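Local coordinates for protein oxidoreductase, Gfo/Idh/MocA family (Pseudomonas syringae pv. tomato, PDB 3DTY) that is probably an NAD(P)-dependent oxidoreductase of the Gfo/Idh/MocA family, pairing a nucleotide-binding Rossmann domain with an alpha/beta domain, and binds magnesium, at residues N38-V43 with N336-F341; A154-A159 with Y311-A316. All blocks are in the same frame, centred on the assembly; numbering follows the deposited sequence.

Interaction 1: residues N38-V43 with N336-F341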
loop_
_atom_site.group_PDB
_atom_site.type_symbol
_atom_site.label_atom_id
_atom_site.label_comp_id
_atom_site.label_asym_id
_atom_site.label_seq_id
_atom_site.Cartn_x
_atom_site.Cartn_y
_atom_site.Cartn_z
ATOM N N ASN A 38 -5.664 30.958 18.658
ATOM C CA ASN A 38 -5.244 32.260 19.179
ATOM C C ASN A 38 -4.054 32.189 20.127
ATOM O O ASN A 38 -3.986 32.926 21.106
ATOM C CB ASN A 38 -6.413 32.958 19.878
ATOM C CG ASN A 38 -7.571 33.208 18.939
ATOM O OD1 ASN A 38 -7.372 33.573 17.778
ATOM N ND2 ASN A 38 -8.789 33.023 19.432
ATOM N N THR A 39 -3.116 31.298 19.828
ATOM C CA THR A 39 -1.923 31.142 20.647
ATOM C C THR A 39 -1.069 32.388 20.482
ATOM O O THR A 39 -0.415 32.837 21.417
ATOM C CB THR A 39 -1.106 29.924 20.205
ATOM O OG1 THR A 39 -1.947 28.765 20.214
ATOM C CG2 THR A 39 0.071 29.705 21.147
ATOM N N PHE A 40 -1.078 32.932 19.271
ATOM C CA PHE A 40 -0.330 34.141 18.955
ATOM C C PHE A 40 -1.282 35.130 18.300
ATOM O O PHE A 40 -2.346 34.751 17.814
ATOM C CB PHE A 40 0.804 33.839 17.969
ATOM C CG PHE A 40 1.955 33.069 18.562
ATOM C CD1 PHE A 40 3.048 33.738 19.099
ATOM C CD2 PHE A 40 1.949 31.679 18.569
ATOM C CE1 PHE A 40 4.129 33.036 19.630
ATOM C CE2 PHE A 40 3.022 30.958 19.097
ATOM C CZ PHE A 40 4.118 31.639 19.634
ATOM N N VAL A 41 -0.904 36.402 18.305
ATOM C CA VAL A 41 -1.696 37.429 17.651
ATOM C C VAL A 41 -0.711 38.317 16.899
ATOM O O VAL A 41 0.230 38.865 17.486
ATOM C CB VAL A 41 -2.528 38.268 18.655
ATOM C CG1 VAL A 41 -1.632 38.838 19.746
ATOM C CG2 VAL A 41 -3.246 39.392 17.909
ATOM N N LEU A 42 -0.926 38.436 15.594
ATOM C CA LEU A 42 -0.056 39.230 14.737
ATOM C C LEU A 42 -0.378 40.714 14.857
ATOM O O LEU A 42 -1.429 41.158 14.400
ATOM C CB LEU A 42 -0.227 38.779 13.287
ATOM C CG LEU A 42 0.659 39.481 12.267
ATOM C CD1 LEU A 42 2.106 39.106 12.533
ATOM C CD2 LEU A 42 0.239 39.091 10.853
ATOM N N VAL A 43 0.521 41.483 15.461
ATOM C CA VAL A 43 0.273 42.914 15.634
ATOM C C VAL A 43 1.282 43.818 14.937
ATOM O O VAL A 43 1.117 45.040 14.908
ATOM C CB VAL A 43 0.229 43.289 17.129
ATOM C CG1 VAL A 43 -0.880 42.511 17.815
ATOM C CG2 VAL A 43 1.569 42.999 17.786
ATOM N N ASN A 336 0.847 22.371 16.158
ATOM C CA ASN A 336 1.303 21.677 17.364
ATOM C C ASN A 336 2.696 22.180 17.742
ATOM O O ASN A 336 3.031 22.320 18.925
ATOM C CB ASN A 336 1.353 20.158 17.137
ATOM C CG ASN A 336 -0.029 19.546 16.916
ATOM O OD1 ASN A 336 -1.046 20.106 17.334
ATOM N ND2 ASN A 336 -0.066 18.378 16.273
ATOM N N LEU A 337 3.507 22.448 16.728
ATOM C CA LEU A 337 4.855 22.941 16.953
ATOM C C LEU A 337 4.798 24.346 17.541
ATOM O O LEU A 337 5.387 24.615 18.588
ATOM C CB LEU A 337 5.637 22.966 15.643
ATOM C CG LEU A 337 7.087 23.443 15.756
ATOM C CD1 LEU A 337 7.895 22.427 16.530
ATOM C CD2 LEU A 337 7.681 23.632 14.372
ATOM N N TYR A 338 4.089 25.245 16.866
ATOM C CA TYR A 338 3.983 26.614 17.351
ATOM C C TYR A 338 3.411 26.681 18.766
ATOM O O TYR A 338 3.735 27.590 19.527
ATOM C CB TYR A 338 3.123 27.463 16.413
ATOM C CG TYR A 338 3.937 28.363 15.504
ATOM C CD1 TYR A 338 4.394 27.918 14.263
ATOM C CD2 TYR A 338 4.266 29.656 15.899
ATOM C CE1 TYR A 338 5.167 28.758 13.430
ATOM C CE2 TYR A 338 5.030 30.491 15.087
ATOM C CZ TYR A 338 5.475 30.043 13.859
ATOM O OH TYR A 338 6.227 30.894 13.078
ATOM N N TYR A 339 2.560 25.723 19.110
ATOM C CA TYR A 339 1.970 25.691 20.437
ATOM C C TYR A 339 3.058 25.397 21.465
ATOM O O TYR A 339 3.040 25.944 22.563
ATOM C CB TYR A 339 0.875 24.626 20.520
ATOM C CG TYR A 339 0.179 24.582 21.863
ATOM C CD1 TYR A 339 -0.573 25.665 22.312
ATOM C CD2 TYR A 339 0.280 23.460 22.691
ATOM C CE1 TYR A 339 -1.206 25.633 23.550
ATOM C CE2 TYR A 339 -0.349 23.418 23.929
ATOM C CZ TYR A 339 -1.089 24.509 24.352
ATOM O OH TYR A 339 -1.698 24.484 25.584
ATOM N N ARG A 340 4.001 24.530 21.106
ATOM C CA ARG A 340 5.091 24.195 22.014
ATOM C C ARG A 340 6.034 25.377 22.135
ATOM O O ARG A 340 6.578 25.636 23.207
ATOM C CB ARG A 340 5.841 22.957 21.526
ATOM C CG ARG A 340 5.039 21.693 21.721
ATOM C CD ARG A 340 5.731 20.492 21.141
ATOM N NE ARG A 340 4.852 19.327 21.166
ATOM C CZ ARG A 340 5.124 18.181 20.552
ATOM N NH1 ARG A 340 6.253 18.051 19.866
ATOM N NH2 ARG A 340 4.265 17.171 20.617
ATOM N N PHE A 341 6.226 26.092 21.032
ATOM C CA PHE A 341 7.070 27.270 21.048
ATOM C C PHE A 341 6.475 28.227 22.093
ATOM O O PHE A 341 7.193 28.794 22.912
ATOM C CB PHE A 341 7.084 27.946 19.668
ATOM C CG PHE A 341 7.868 27.197 18.615
ATOM C CD1 PHE A 341 8.976 26.424 18.961
ATOM C CD2 PHE A 341 7.535 27.322 17.267
ATOM C CE1 PHE A 341 9.743 25.791 17.979
ATOM C CE2 PHE A 341 8.295 26.696 16.276
ATOM C CZ PHE A 341 9.400 25.928 16.630
#

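Interaction 2: residues A154-A159 with Y311-A316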
loop_
_atom_site.group_PDB
_atom_site.type_symbol
_atom_site.label_atom_id
_atom_site.label_comp_id
_atom_site.label_asym_id
_atom_site.label_seq_id
_atom_site.Cartn_x
_atom_site.Cartn_y
_atom_site.Cartn_z
ATOM N N ALA A 154 6.444 7.016 18.649
ATOM C CA ALA A 154 7.690 6.306 18.387
ATOM C C ALA A 154 8.700 6.570 19.512
ATOM O O ALA A 154 9.372 5.652 19.986
ATOM C CB ALA A 154 8.267 6.760 17.050
ATOM N N ARG A 155 8.805 7.827 19.930
ATOM C CA ARG A 155 9.727 8.192 21.003
ATOM C C ARG A 155 9.408 7.380 22.255
ATOM O O ARG A 155 10.305 6.798 22.874
ATOM C CB ARG A 155 9.618 9.685 21.327
ATOM C CG ARG A 155 10.504 10.159 22.493
ATOM C CD ARG A 155 10.287 11.647 22.735
ATOM N NE ARG A 155 10.894 12.124 23.976
ATOM C CZ ARG A 155 11.964 12.917 24.046
ATOM N NH1 ARG A 155 12.570 13.340 22.938
ATOM N NH2 ARG A 155 12.420 13.294 25.233
ATOM N N GLU A 156 8.126 7.345 22.610
ATOM C CA GLU A 156 7.659 6.614 23.780
ATOM C C GLU A 156 7.932 5.120 23.659
ATOM O O GLU A 156 8.390 4.482 24.610
ATOM C CB GLU A 156 6.157 6.842 23.982
ATOM C CG GLU A 156 5.791 8.225 24.507
ATOM C CD GLU A 156 6.254 8.451 25.941
ATOM O OE1 GLU A 156 6.500 7.456 26.645
ATOM O OE2 GLU A 156 6.357 9.620 26.369
HETATM N N MSE A 157 7.656 4.564 22.483
HETATM C CA MSE A 157 7.872 3.142 22.260
HETATM C C MSE A 157 9.353 2.764 22.389
HETATM O O MSE A 157 9.700 1.745 22.990
HETATM C CB MSE A 157 7.343 2.759 20.877
HETATM C CG MSE A 157 5.827 2.868 20.746
HETATM SE SE MSE A 157 5.226 2.540 18.951
HETATM C CE MSE A 157 5.235 0.609 18.969
ATOM N N ILE A 158 10.221 3.594 21.821
ATOM C CA ILE A 158 11.652 3.346 21.872
ATOM C C ILE A 158 12.152 3.448 23.311
ATOM O O ILE A 158 12.995 2.662 23.737
ATOM C CB ILE A 158 12.409 4.356 20.994
ATOM C CG1 ILE A 158 12.069 4.107 19.521
ATOM C CG2 ILE A 158 13.902 4.243 21.244
ATOM C CD1 ILE A 158 12.471 5.231 18.588
ATOM N N ALA A 159 11.628 4.422 24.052
ATOM C CA ALA A 159 12.025 4.626 25.443
ATOM C C ALA A 159 11.542 3.483 26.326
ATOM O O ALA A 159 12.118 3.217 27.377
ATOM C CB ALA A 159 11.469 5.948 25.953
ATOM N N TYR A 311 -4.745 2.976 22.135
ATOM C CA TYR A 311 -3.586 2.196 22.526
ATOM C C TYR A 311 -2.306 3.037 22.473
ATOM O O TYR A 311 -1.227 2.548 22.799
ATOM C CB TYR A 311 -3.455 0.948 21.634
ATOM C CG TYR A 311 -3.508 1.224 20.143
ATOM C CD1 TYR A 311 -2.494 1.942 19.514
ATOM C CD2 TYR A 311 -4.566 0.747 19.358
ATOM C CE1 TYR A 311 -2.518 2.181 18.139
ATOM C CE2 TYR A 311 -4.602 0.980 17.975
ATOM C CZ TYR A 311 -3.570 1.699 17.377
ATOM O OH TYR A 311 -3.572 1.947 16.024
ATOM N N LEU A 312 -2.426 4.300 22.064
ATOM C CA LEU A 312 -1.262 5.194 21.992
ATOM C C LEU A 312 -0.959 5.797 23.362
ATOM O O LEU A 312 -1.815 5.811 24.249
ATOM C CB LEU A 312 -1.519 6.339 21.008
ATOM C CG LEU A 312 -1.734 6.001 19.530
ATOM C CD1 LEU A 312 -2.034 7.270 18.771
ATOM C CD2 LEU A 312 -0.487 5.317 18.969
ATOM N N HIS A 313 0.264 6.291 23.533
ATOM C CA HIS A 313 0.653 6.927 24.788
ATOM C C HIS A 313 -0.044 8.295 24.858
ATOM O O HIS A 313 -0.265 8.950 23.834
ATOM C CB HIS A 313 2.178 7.111 24.843
ATOM C CG HIS A 313 2.689 7.539 26.183
ATOM N ND1 HIS A 313 2.521 8.817 26.675
ATOM C CD2 HIS A 313 3.348 6.852 27.146
ATOM C CE1 HIS A 313 3.051 8.898 27.880
ATOM N NE2 HIS A 313 3.560 7.718 28.193
ATOM N N PRO A 314 -0.419 8.734 26.069
ATOM C CA PRO A 314 -1.092 10.030 26.232
ATOM C C PRO A 314 -0.343 11.202 25.588
ATOM O O PRO A 314 -0.966 12.120 25.052
ATOM C CB PRO A 314 -1.201 10.173 27.747
ATOM C CG PRO A 314 -1.392 8.760 28.188
ATOM C CD PRO A 314 -0.394 7.986 27.340
ATOM N N ASN A 315 0.988 11.178 25.644
ATOM C CA ASN A 315 1.770 12.255 25.047
ATOM C C ASN A 315 1.609 12.283 23.535
ATOM O O ASN A 315 1.910 13.292 22.900
ATOM C CB ASN A 315 3.253 12.122 25.383
ATOM C CG ASN A 315 3.539 12.366 26.845
ATOM O OD1 ASN A 315 2.921 13.227 27.477
ATOM N ND2 ASN A 315 4.489 11.623 27.389
ATOM N N ALA A 316 1.145 11.170 22.967
ATOM C CA ALA A 316 0.934 11.071 21.527
ATOM C C ALA A 316 -0.530 11.332 21.190
ATOM O O ALA A 316 -0.907 11.364 20.024
ATOM C CB ALA A 316 1.353 9.681 21.017
#

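Interaction 1: residues N38-V43 with N336-F341
F40 turns its CG away from its own carbonyl carbon (chi1 -72°), and Y338 holds a chi1 of -102°, off the usual staggered values; together these torsions bring the two rings against each other. They form an offset edge-to-face pair, with the edge of Y338 directed at the face of F40, centroids 5.7 Å apart and planes nearly perpendicular at 89°. The closest carbons are F40 CE2 and Y338 CD2, 3.7 Å apart. The same CE2 corner of F40 also meets the helix backbone: Y338 O lies 3.5 Å from F40 CE2, beside the phenyl rim and close to the plane of the ring, so the carbonyl faces the C-H rim instead of the pi cloud. F341 CD2, from the next turn, lies over the rim of one face of the Y338 ring. Strand 40-46 is an outermost strand of the parallel Rossmann sheet, next to strand 13-17, and helix 330-349 comes from the C-terminal part of the chain to pack beside its beginning. The F40 ring also meets that of W15, and its side chain touches A34 of helix 27-35 and A342 and M345 of helix 330-349. The hydroxyl of Y338, a buried residue, is hydrogen-bonded to H30 ND1 and S90 OG, which tie the far end of the ring to the Rossmann part of the chain. T39 runs roughly perpendicular to Y339, and T39 OG1 approaches Y339 CD1 to 4.0 Å at the phenol edge, a van der Waals touch; T39 OG1 is hydrogen-bonded to R36 O.

Interaction 2: residues A154-A159 with Y311-A316
The last turns of helix 149-159 meet the loop that leads from strand 302-306 to helix 330-349, and E156 carries the helix side of the contact by lying over the imidazole of H313. The E156 chain folds at chi2 (-68°), which lays its carboxylate nearly flat on the ring: the two planes are 16° apart, and E156 CD sits 3.5 Å above the H313 ring, over its centre. E156 CG adds a CH-pi contact 3.9 Å from the ring centroid. Although E156 OE1 comes within 3.3 Å of H313 NE2, it approaches over the face, and the angle is too poor for a hydrogen bond. In the C-terminal alpha/beta domain, helix 149-159 packs on the large mixed sheet through A154 and I158 on L283 and M157 on L293 and F295, while E156 reaches toward the loop. The other carboxylate oxygen, E156 OE2, accepts a hydrogen bond of 2.9 Å from N315 ND2, with an angle of 157° at the hydrogen. The acceptor lies in the amide plane of N315, but the donor reaches OE2 from above the carboxylate plane. H313 is held from within its own loop as well: N315 N donates to H313 ND1 over 3.0 Å, nearly in the ring plane, which helps fix the ring's rotation. P314 CD packs toward the rim of the ring face opposite E156, leaving the imidazole between proline and carboxylate. H313 N is hydrogen-bonded to Q153 OE1, a second hydrogen bond between the loop and this helix.

How the interactions relate
The centres of the two interactions lie about 24 Å apart; at their nearest atoms about 5 Å separates them, so the two contacts are not in direct touch. Both segments of interaction 2 fall in the sequence between the two segments of interaction 1. Segment 311-316 belongs to the connection preceding helix 330-349, whose residues 336-341 take part in interaction 1. R340, on that helix, forms a salt bridge with D319 just beyond the loop segment and a weak, long ion pair with E152 of helix 149-159. Interaction 1 is buried aromatic packing between the two family regions, whereas interaction 2 is a polar surface contact within one. Both lie away from the magnesium ion bound by E123 and N127.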